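Local coordinates for protein yesU (Bacillus subtilis, PDB 1OQ1), which is of unknown function but has a galectin-like fold of the concanavalin clan, so that carbohydrate binding is a possible but unproven role, at residues I33-D37 with H38-L42. Residues are numbered along the deposited sequence; the frame is centred on the assembly and turned at random.
Sequences ISFDD and HSLHL
One face of the H41 imidazole carries the methylene of D36, whose CB stands 4.1 Å from the ring centroid in a CH-pi contact, while S34 O lies at the ring edge near its plane. The F35 ring meets L40 through its far end, CZ lying 3.8 Å from L40 CD1, and that same methyl reaches I33 CG2. F35 CG is anti to its own carbonyl carbon (chi1 -75°), which carries the ring alongside the peptide of S39 and L40. I33 and L42 lie side by side, pointing the same way, on one face of the sheet; S34 and H41 occupy the other, their CB atoms 3.8 Å apart. Between the strands, H41 N gives S34 O a short, nearly straight bond of 2.7 Å, and S34 N returns one to H41 O, making an antiparallel hydrogen-bonded pair. Round the turn the anchor is D36 O: S39 OG donates to it at 3.1 Å almost along the C=O axis, and H41 NE2 adds a weak, bent bond of 2.9 Å. F35 O accepts a weak bond from H38 N; left-handed D37 and H38 let the chain reverse between D36 and S39, where S39 N weakly bonds D36 O. Strands 31-34 and 40-44, paired antiparallel across this tight turn, form a beta hairpin; backbone bonds from L40 and L42 to Y212 and A210 attach strand 40-44 to strand 209-222. With a proton on NE2, the H41 ring can link strand 40-44 weakly to the turn; the nearby carboxylates of D36 and D37 would probably favour its protonated form.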
loop_
_atom_site.group_PDB
_atom_site.type_symbol
_atom_site.label_atom_id
_atom_site.label_comp_id
_atom_site.label_asym_id
_atom_site.label_seq_id
_atom_site.Cartn_x
_atom_site.Cartn_y
_atom_site.Cartn_z
ATOM N N ILE A 33 10.930 -12.868 3.517
ATOM C CA ILE A 33 11.804 -11.729 3.252
ATOM C C ILE A 33 13.196 -12.134 2.769
ATOM O O ILE A 33 13.818 -13.044 3.322
ATOM C CB ILE A 33 11.953 -10.868 4.529
ATOM C CG1 ILE A 33 10.591 -10.291 4.920
ATOM C CG2 ILE A 33 12.974 -9.767 4.310
ATOM C CD1 ILE A 33 10.566 -9.652 6.288
ATOM N N SER A 34 13.678 -11.441 1.740
ATOM C CA SER A 34 14.994 -11.692 1.160
ATOM C C SER A 34 15.586 -10.371 0.670
ATOM O O SER A 34 14.849 -9.450 0.320
ATOM C CB SER A 34 14.871 -12.663 -0.014
ATOM O OG SER A 34 16.017 -12.607 -0.840
ATOM N N PHE A 35 16.912 -10.271 0.642
ATOM C CA PHE A 35 17.541 -9.041 0.177
ATOM C C PHE A 35 18.559 -9.233 -0.939
ATOM O O PHE A 35 19.575 -8.538 -1.000
ATOM C CB PHE A 35 18.170 -8.286 1.351
ATOM C CG PHE A 35 17.163 -7.595 2.229
ATOM C CD1 PHE A 35 16.577 -8.257 3.303
ATOM C CD2 PHE A 35 16.765 -6.292 1.952
ATOM C CE1 PHE A 35 15.605 -7.630 4.085
ATOM C CE2 PHE A 35 15.796 -5.657 2.725
ATOM C CZ PHE A 35 15.214 -6.330 3.796
ATOM N N ASP A 36 18.271 -10.178 -1.827
ATOM C CA ASP A 36 19.132 -10.456 -2.970
ATOM C C ASP A 36 19.282 -9.154 -3.759
ATOM O O ASP A 36 18.326 -8.390 -3.887
ATOM C CB ASP A 36 18.486 -11.532 -3.848
ATOM C CG ASP A 36 19.415 -12.042 -4.934
ATOM O OD1 ASP A 36 19.921 -11.221 -5.727
ATOM O OD2 ASP A 36 19.633 -13.272 -4.998
ATOM N N ASP A 37 20.477 -8.899 -4.284
ATOM C CA ASP A 37 20.730 -7.679 -5.045
ATOM C C ASP A 37 20.487 -6.414 -4.221
ATOM O O ASP A 37 20.147 -5.367 -4.770
ATOM C CB ASP A 37 19.852 -7.635 -6.298
ATOM C CG ASP A 37 20.234 -8.689 -7.315
ATOM O OD1 ASP A 37 21.392 -8.669 -7.783
ATOM O OD2 ASP A 37 19.378 -9.534 -7.649
ATOM N N HIS A 38 20.649 -6.516 -2.905
ATOM C CA HIS A 38 20.461 -5.371 -2.016
ATOM C C HIS A 38 19.130 -4.653 -2.228
ATOM O O HIS A 38 19.077 -3.428 -2.333
ATOM C CB HIS A 38 21.618 -4.382 -2.194
ATOM C CG HIS A 38 22.936 -4.912 -1.723
ATOM N ND1 HIS A 38 23.251 -5.041 -0.387
ATOM C CD2 HIS A 38 24.003 -5.389 -2.407
ATOM C CE1 HIS A 38 24.454 -5.573 -0.268
ATOM N NE2 HIS A 38 24.931 -5.795 -1.480
ATOM N N SER A 39 18.057 -5.431 -2.288
ATOM C CA SER A 39 16.718 -4.889 -2.474
ATOM C C SER A 39 15.731 -5.834 -1.797
ATOM O O SER A 39 15.957 -7.039 -1.755
ATOM C CB SER A 39 16.398 -4.771 -3.964
ATOM O OG SER A 39 16.507 -6.029 -4.606
ATOM N N LEU A 40 14.640 -5.287 -1.272
ATOM C CA LEU A 40 13.643 -6.106 -0.588
ATOM C C LEU A 40 12.845 -7.004 -1.528
ATOM O O LEU A 40 12.112 -6.522 -2.395
ATOM C CB LEU A 40 12.669 -5.221 0.196
ATOM C CG LEU A 40 11.485 -5.949 0.852
ATOM C CD1 LEU A 40 11.997 -6.896 1.921
ATOM C CD2 LEU A 40 10.530 -4.943 1.464
ATOM N N HIS A 41 13.000 -8.312 -1.350
ATOM C CA HIS A 41 12.262 -9.290 -2.140
ATOM C C HIS A 41 11.191 -9.856 -1.218
ATOM O O HIS A 41 11.505 -10.354 -0.137
ATOM C CB HIS A 41 13.169 -10.436 -2.595
ATOM C CG HIS A 41 14.129 -10.063 -3.679
ATOM N ND1 HIS A 41 14.033 -10.561 -4.961
ATOM C CD2 HIS A 41 15.211 -9.250 -3.671
ATOM C CE1 HIS A 41 15.016 -10.072 -5.695
ATOM N NE2 HIS A 41 15.744 -9.274 -4.936
ATOM N N LEU A 42 9.929 -9.754 -1.621
ATOM C CA LEU A 42 8.843 -10.300 -0.812
ATOM C C LEU A 42 8.180 -11.452 -1.560
ATOM O O LEU A 42 7.761 -11.300 -2.711
ATOM C CB LEU A 42 7.798 -9.221 -0.489
ATOM C CG LEU A 42 8.213 -8.128 0.503
ATOM C CD1 LEU A 42 7.043 -7.175 0.731
ATOM C CD2 LEU A 42 8.647 -8.759 1.822
#